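Local coordinates for Hpy188I (Helicobacter pylori, PDB 3OQG), which cleaves DNA as a restriction endonuclease of the GIY-YIG family, probably with the help of a bound metal ion, at residues Y116-L119 / Q120-K124; F75-G79 / K80-I84. All blocks are in the same frame, centred on the assembly; numbering follows the deposited sequence.

Contact 1: Y116-L119 / Q120-K124; sequences YFVL and QSLLK
Ser121 and Phe117 meet one turn apart, where the serine hydroxyl donates to the backbone carbonyl: OG lies 2.8 Å from Phe117 O. The backbone N of Ser121 also donates to that oxygen, at 3.0 Å from Phe117 O, and the two donors come from opposite faces of the carbonyl plane. With CG anti to its own nitrogen (chi1 164°), the Phe117 ring leans forward along the helix, so that one face lies against Ser121 OG, which is 3.3 Å from CE1. The hydroxyl is engaged further by the backbone N of Leu20.

Gln120 CG rests obliquely beside the Tyr116 ring, 3.6 Å from Tyr116 CE1; beyond it the chain bends at chi2 (-54°), and the amide NE2 donates to Gly101 O and Glu54 OE2. These pairs follow the i to i+4 spacing of an alpha helix, residues 113-125, which packs on the antiparallel sheet of the GIY-YIG domain. On another side of it Val118 and Leu122 lie alongside each other, CG1 to CD1 3.8 Å, while Leu119 CG meets Leu123 CD1 at 3.9 Å. Leu119 and Leu122 both continue onto Leu56, and Lys15 makes a cation-pi contact with the Phe117 ring.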
loop_
_atom_site.group_PDB
_atom_site.type_symbol
_atom_site.label_atom_id
_atom_site.label_comp_id
_atom_site.label_asym_id
_atom_site.label_seq_id
_atom_site.Cartn_x
_atom_site.Cartn_y
_atom_site.Cartn_z
ATOM N N TYR A 116 -12.454 -4.931 0.226
ATOM C CA TYR A 116 -13.886 -5.094 0.533
ATOM C C TYR A 116 -14.775 -4.914 -0.699
ATOM O O TYR A 116 -15.597 -5.773 -1.013
ATOM C CB TYR A 116 -14.282 -4.116 1.617
ATOM C CG TYR A 116 -15.757 -4.026 1.855
ATOM C CD1 TYR A 116 -16.455 -5.039 2.496
ATOM C CD2 TYR A 116 -16.472 -2.914 1.410
ATOM C CE1 TYR A 116 -17.854 -4.930 2.705
ATOM C CE2 TYR A 116 -17.845 -2.798 1.626
ATOM C CZ TYR A 116 -18.531 -3.802 2.248
ATOM O OH TYR A 116 -19.905 -3.636 2.448
ATOM N N PHE A 117 -14.613 -3.797 -1.393
ATOM C CA PHE A 117 -15.402 -3.532 -2.592
ATOM C C PHE A 117 -15.198 -4.639 -3.649
ATOM O O PHE A 117 -16.158 -5.135 -4.236
ATOM C CB PHE A 117 -15.078 -2.148 -3.163
ATOM C CG PHE A 117 -15.558 -1.974 -4.586
ATOM C CD1 PHE A 117 -16.901 -1.783 -4.855
ATOM C CD2 PHE A 117 -14.676 -2.118 -5.650
ATOM C CE1 PHE A 117 -17.358 -1.697 -6.170
ATOM C CE2 PHE A 117 -15.129 -2.038 -6.964
ATOM C CZ PHE A 117 -16.472 -1.827 -7.222
ATOM N N VAL A 118 -13.953 -5.013 -3.910
ATOM C CA VAL A 118 -13.683 -6.026 -4.930
ATOM C C VAL A 118 -14.179 -7.419 -4.529
ATOM O O VAL A 118 -14.888 -8.064 -5.304
ATOM C CB VAL A 118 -12.195 -6.039 -5.358
ATOM C CG1 VAL A 118 -11.942 -7.197 -6.353
ATOM C CG2 VAL A 118 -11.798 -4.708 -5.969
ATOM N N LEU A 119 -13.855 -7.895 -3.328
ATOM C CA LEU A 119 -14.278 -9.242 -2.955
ATOM C C LEU A 119 -15.820 -9.320 -2.967
ATOM O O LEU A 119 -16.397 -10.259 -3.524
ATOM C CB LEU A 119 -13.754 -9.605 -1.583
ATOM C CG LEU A 119 -14.217 -10.978 -1.086
ATOM C CD1 LEU A 119 -13.615 -12.048 -1.964
ATOM C CD2 LEU A 119 -13.839 -11.211 0.384
ATOM N N GLN A 120 -16.475 -8.337 -2.360
ATOM C CA GLN A 120 -17.934 -8.397 -2.212
ATOM C C GLN A 120 -18.605 -8.283 -3.576
ATOM O O GLN A 120 -19.602 -8.969 -3.833
ATOM C CB GLN A 120 -18.471 -7.350 -1.249
ATOM C CG GLN A 120 -17.986 -7.516 0.191
ATOM C CD GLN A 120 -18.250 -8.895 0.742
ATOM O OE1 GLN A 120 -19.342 -9.471 0.548
ATOM N NE2 GLN A 120 -17.267 -9.439 1.453
ATOM N N SER A 121 -18.049 -7.445 -4.447
ATOM C CA SER A 121 -18.601 -7.296 -5.808
ATOM C C SER A 121 -18.444 -8.582 -6.603
ATOM O O SER A 121 -19.388 -9.037 -7.248
ATOM C CB SER A 121 -17.944 -6.131 -6.556
ATOM O OG SER A 121 -18.331 -4.883 -5.985
ATOM N N LEU A 122 -17.258 -9.178 -6.555
ATOM C CA LEU A 122 -17.028 -10.438 -7.265
ATOM C C LEU A 122 -17.881 -11.589 -6.726
ATOM O O LEU A 122 -18.362 -12.416 -7.499
ATOM C CB LEU A 122 -15.535 -10.793 -7.260
ATOM C CG LEU A 122 -14.589 -9.823 -7.984
ATOM C CD1 LEU A 122 -13.163 -10.387 -8.104
ATOM C CD2 LEU A 122 -15.063 -9.334 -9.338
ATOM N N LEU A 123 -18.057 -11.661 -5.408
ATOM C CA LEU A 123 -18.917 -12.681 -4.816
ATOM C C LEU A 123 -20.379 -12.510 -5.257
ATOM O O LEU A 123 -21.081 -13.486 -5.548
ATOM C CB LEU A 123 -18.803 -12.656 -3.269
ATOM C CG LEU A 123 -17.498 -13.155 -2.639
ATOM C CD1 LEU A 123 -17.569 -13.012 -1.099
ATOM C CD2 LEU A 123 -17.150 -14.584 -3.072
ATOM N N LYS A 124 -20.847 -11.263 -5.290
ATOM C CA LYS A 124 -22.242 -10.958 -5.635
ATOM C C LYS A 124 -22.539 -11.199 -7.105
ATOM O O LYS A 124 -23.588 -11.767 -7.454
ATOM C CB LYS A 124 -22.582 -9.523 -5.239
ATOM C CG LYS A 124 -24.013 -9.092 -5.430
ATOM C CD LYS A 124 -25.017 -9.833 -4.537
ATOM C CE LYS A 124 -26.461 -9.370 -4.807
ATOM N NZ LYS A 124 -26.950 -9.769 -6.179
#

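Contact 2: F75-G79 / K80-I84; sequences FVIQG and KIFKI. With nucleotides of chain C.
Lys83 runs alongside Phe75 on one face of a beta hairpin and ends at the DNA backbone. Its CB leaves the strand on the same face as the Phe75 side chain. An unusual chi1 of 92° then brings CG obliquely up to the ring, 3.9 Å from Phe75 CD2. CD carries the chain onward, a bend at chi3 (-84°) turns it, and CE comes within 3.9 Å of the phosphate oxygen OP2 of DG6 in DNA chain C. The tip, NZ, donates a hydrogen bond to that OP2 at 2.7 Å; Tyr98 OH is a second hydrogen-bond partner of the amine.

Phe82 stands next to Lys83 and faces Phe75 as well. Its CD2 sits at the edge of the Phe75 ring, 4.1 Å from Phe75 CB, while Ile77 CD1 packs 4.0 Å from Phe82 CB. Both neighbours can face one residue because the register slips here in a classic beta bulge: Phe75 N donates to Lys83 O, and Phe75 O accepts from Phe82 N at 2.8 Å. Nearer the turn, Ile77 and Lys80 exchange two backbone bonds around a type I' turn, with Gln78 and Gly79 at its corners. Lys80 reaches outward to a salt bridge with Asp31 and a bond to Glu29 O. By sequence, Tyr73 on the first strand and Lys83-Ile84 on the second appear to occupy the positions of the two signature elements, so this is the hairpin that characterises the GIY-YIG nuclease domain.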
loop_
_atom_site.group_PDB
_atom_site.type_symbol
_atom_site.label_atom_id
_atom_site.label_comp_id
_atom_site.label_asym_id
_atom_site.label_seq_id
_atom_site.Cartn_x
_atom_site.Cartn_y
_atom_site.Cartn_z
ATOM N N PHE A 75 -8.670 -7.834 -14.453
ATOM C CA PHE A 75 -9.782 -8.713 -14.103
ATOM C C PHE A 75 -10.872 -8.517 -15.141
ATOM O O PHE A 75 -11.374 -7.395 -15.336
ATOM C CB PHE A 75 -10.348 -8.349 -12.726
ATOM C CG PHE A 75 -9.512 -8.807 -11.547
ATOM C CD1 PHE A 75 -8.302 -9.488 -11.698
ATOM C CD2 PHE A 75 -9.939 -8.516 -10.258
ATOM C CE1 PHE A 75 -7.564 -9.932 -10.593
ATOM C CE2 PHE A 75 -9.197 -8.944 -9.149
ATOM C CZ PHE A 75 -8.009 -9.636 -9.320
ATOM N N VAL A 76 -11.252 -9.609 -15.788
ATOM C CA VAL A 76 -12.247 -9.563 -16.860
ATOM C C VAL A 76 -13.390 -10.492 -16.488
ATOM O O VAL A 76 -13.170 -11.659 -16.112
ATOM C CB VAL A 76 -11.614 -9.965 -18.207
ATOM C CG1 VAL A 76 -12.658 -9.967 -19.357
ATOM C CG2 VAL A 76 -10.465 -9.035 -18.517
ATOM N N ILE A 77 -14.611 -9.994 -16.611
ATOM C CA ILE A 77 -15.809 -10.757 -16.257
ATOM C C ILE A 77 -16.763 -10.710 -17.440
ATOM O O ILE A 77 -17.204 -9.630 -17.844
ATOM C CB ILE A 77 -16.516 -10.193 -15.010
ATOM C CG1 ILE A 77 -15.549 -10.089 -13.833
ATOM C CG2 ILE A 77 -17.780 -11.044 -14.694
ATOM C CD1 ILE A 77 -16.143 -9.416 -12.581
ATOM N N GLN A 78 -17.076 -11.878 -17.993
ATOM C CA GLN A 78 -17.885 -11.971 -19.215
ATOM C C GLN A 78 -17.439 -10.948 -20.259
ATOM O O GLN A 78 -18.249 -10.184 -20.800
ATOM C CB GLN A 78 -19.372 -11.825 -18.890
ATOM C CG GLN A 78 -19.936 -13.026 -18.164
ATOM C CD GLN A 78 -21.442 -12.980 -18.035
ATOM O OE1 GLN A 78 -22.122 -12.266 -18.768
ATOM N NE2 GLN A 78 -21.973 -13.770 -17.113
ATOM N N GLY A 79 -16.136 -10.945 -20.525
ATOM C CA GLY A 79 -15.532 -10.063 -21.525
ATOM C C GLY A 79 -15.301 -8.609 -21.156
ATOM O O GLY A 79 -14.651 -7.894 -21.923
ATOM N N LYS A 80 -15.829 -8.163 -20.012
ATOM C CA LYS A 80 -15.750 -6.757 -19.591
ATOM C C LYS A 80 -14.583 -6.537 -18.621
ATOM O O LYS A 80 -14.359 -7.350 -17.739
ATOM C CB LYS A 80 -17.063 -6.323 -18.910
ATOM C CG LYS A 80 -18.273 -6.242 -19.836
ATOM C CD LYS A 80 -18.085 -5.208 -20.911
ATOM C CE LYS A 80 -19.379 -4.874 -21.631
ATOM N NZ LYS A 80 -19.148 -3.912 -22.766
ATOM N N ILE A 81 -13.849 -5.439 -18.806
ATOM C CA ILE A 81 -12.771 -5.081 -17.883
ATOM C C ILE A 81 -13.366 -4.511 -16.604
ATOM O O ILE A 81 -13.973 -3.438 -16.609
ATOM C CB ILE A 81 -11.788 -4.087 -18.521
ATOM C CG1 ILE A 81 -11.077 -4.772 -19.682
ATOM C CG2 ILE A 81 -10.759 -3.576 -17.476
ATOM C CD1 ILE A 81 -10.172 -3.857 -20.489
ATOM N N PHE A 82 -13.192 -5.241 -15.509
ATOM C CA PHE A 82 -13.702 -4.827 -14.207
ATOM C C PHE A 82 -12.666 -3.956 -13.495
ATOM O O PHE A 82 -13.012 -2.972 -12.880
ATOM C CB PHE A 82 -14.030 -6.059 -13.358
ATOM C CG PHE A 82 -14.232 -5.763 -11.911
ATOM C CD1 PHE A 82 -15.433 -5.245 -11.452
ATOM C CD2 PHE A 82 -13.201 -5.973 -11.000
ATOM C CE1 PHE A 82 -15.611 -4.938 -10.075
ATOM C CE2 PHE A 82 -13.386 -5.703 -9.628
ATOM C CZ PHE A 82 -14.591 -5.198 -9.173
ATOM N N LYS A 83 -11.405 -4.359 -13.560
ATOM C CA LYS A 83 -10.327 -3.571 -12.991
ATOM C C LYS A 83 -8.959 -3.865 -13.584
ATOM O O LYS A 83 -8.739 -4.904 -14.183
ATOM C CB LYS A 83 -10.327 -3.656 -11.451
ATOM C CG LYS A 83 -9.503 -4.706 -10.813
ATOM C CD LYS A 83 -9.309 -4.405 -9.288
ATOM C CE LYS A 83 -8.159 -3.446 -8.933
ATOM N NZ LYS A 83 -7.965 -3.307 -7.436
ATOM N N ILE A 84 -8.062 -2.897 -13.398
ATOM C CA ILE A 84 -6.649 -3.011 -13.703
ATOM C C ILE A 84 -5.947 -2.704 -12.398
ATOM O O ILE A 84 -6.293 -1.732 -11.732
ATOM C CB ILE A 84 -6.189 -2.039 -14.796
ATOM C CG1 ILE A 84 -6.965 -2.282 -16.100
ATOM C CG2 ILE A 84 -4.666 -2.157 -15.016
ATOM C CD1 ILE A 84 -6.891 -1.134 -17.094
ATOM P P DG C 6 -4.475 -2.276 -6.328
ATOM O OP1 DG C 6 -4.017 -2.445 -7.723
ATOM O OP2 DG C 6 -5.772 -2.858 -5.895
ATOM O "O5'" DG C 6 -3.322 -2.787 -5.359
ATOM C "C5'" DG C 6 -2.163 -1.981 -5.169
ATOM C "C4'" DG C 6 -1.429 -2.389 -3.915
ATOM O "O4'" DG C 6 -2.235 -2.141 -2.737
ATOM C "C3'" DG C 6 -1.040 -3.868 -3.860
ATOM O "O3'" DG C 6 0.339 -3.969 -3.510
ATOM C "C2'" DG C 6 -1.908 -4.429 -2.749
ATOM C "C1'" DG C 6 -2.010 -3.218 -1.850
ATOM N N9 DG C 6 -3.088 -3.262 -0.866
ATOM C C8 DG C 6 -4.444 -3.344 -1.087
ATOM N N7 DG C 6 -5.138 -3.435 0.017
ATOM C C5 DG C 6 -4.183 -3.389 1.029
ATOM C C6 DG C 6 -4.328 -3.463 2.442
ATOM O O6 DG C 6 -5.366 -3.599 3.110
ATOM N N1 DG C 6 -3.090 -3.377 3.085
ATOM C C2 DG C 6 -1.879 -3.252 2.451
ATOM N N2 DG C 6 -0.788 -3.205 3.235
ATOM N N3 DG C 6 -1.736 -3.184 1.142
ATOM C C4 DG C 6 -2.918 -3.264 0.500
#

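In the fold
From the N terminus, the chain first reaches contact 2, where the two-residue turn between strands 71-77 and 80-87 closes the hairpin at one border of the five-stranded sheet. Two short helices, 91-98 and 103-108, follow before contact 1 opens within helix 113-125, so the contacts lie in series and neither nests in nor crosses the other. They nevertheless touch in space: Leu122 CD2 packs 3.4 Å from Ile77 CD1, and Phe82 CZ lies 3.9 Å from Phe117 CE2. The helix thus covers the hairpin on the side where Ile77 and Phe82 project. After it, strand 129-134 returns beside strand 71-77, while Gly176 of the second subunit packs on both Phe117 and Lys83.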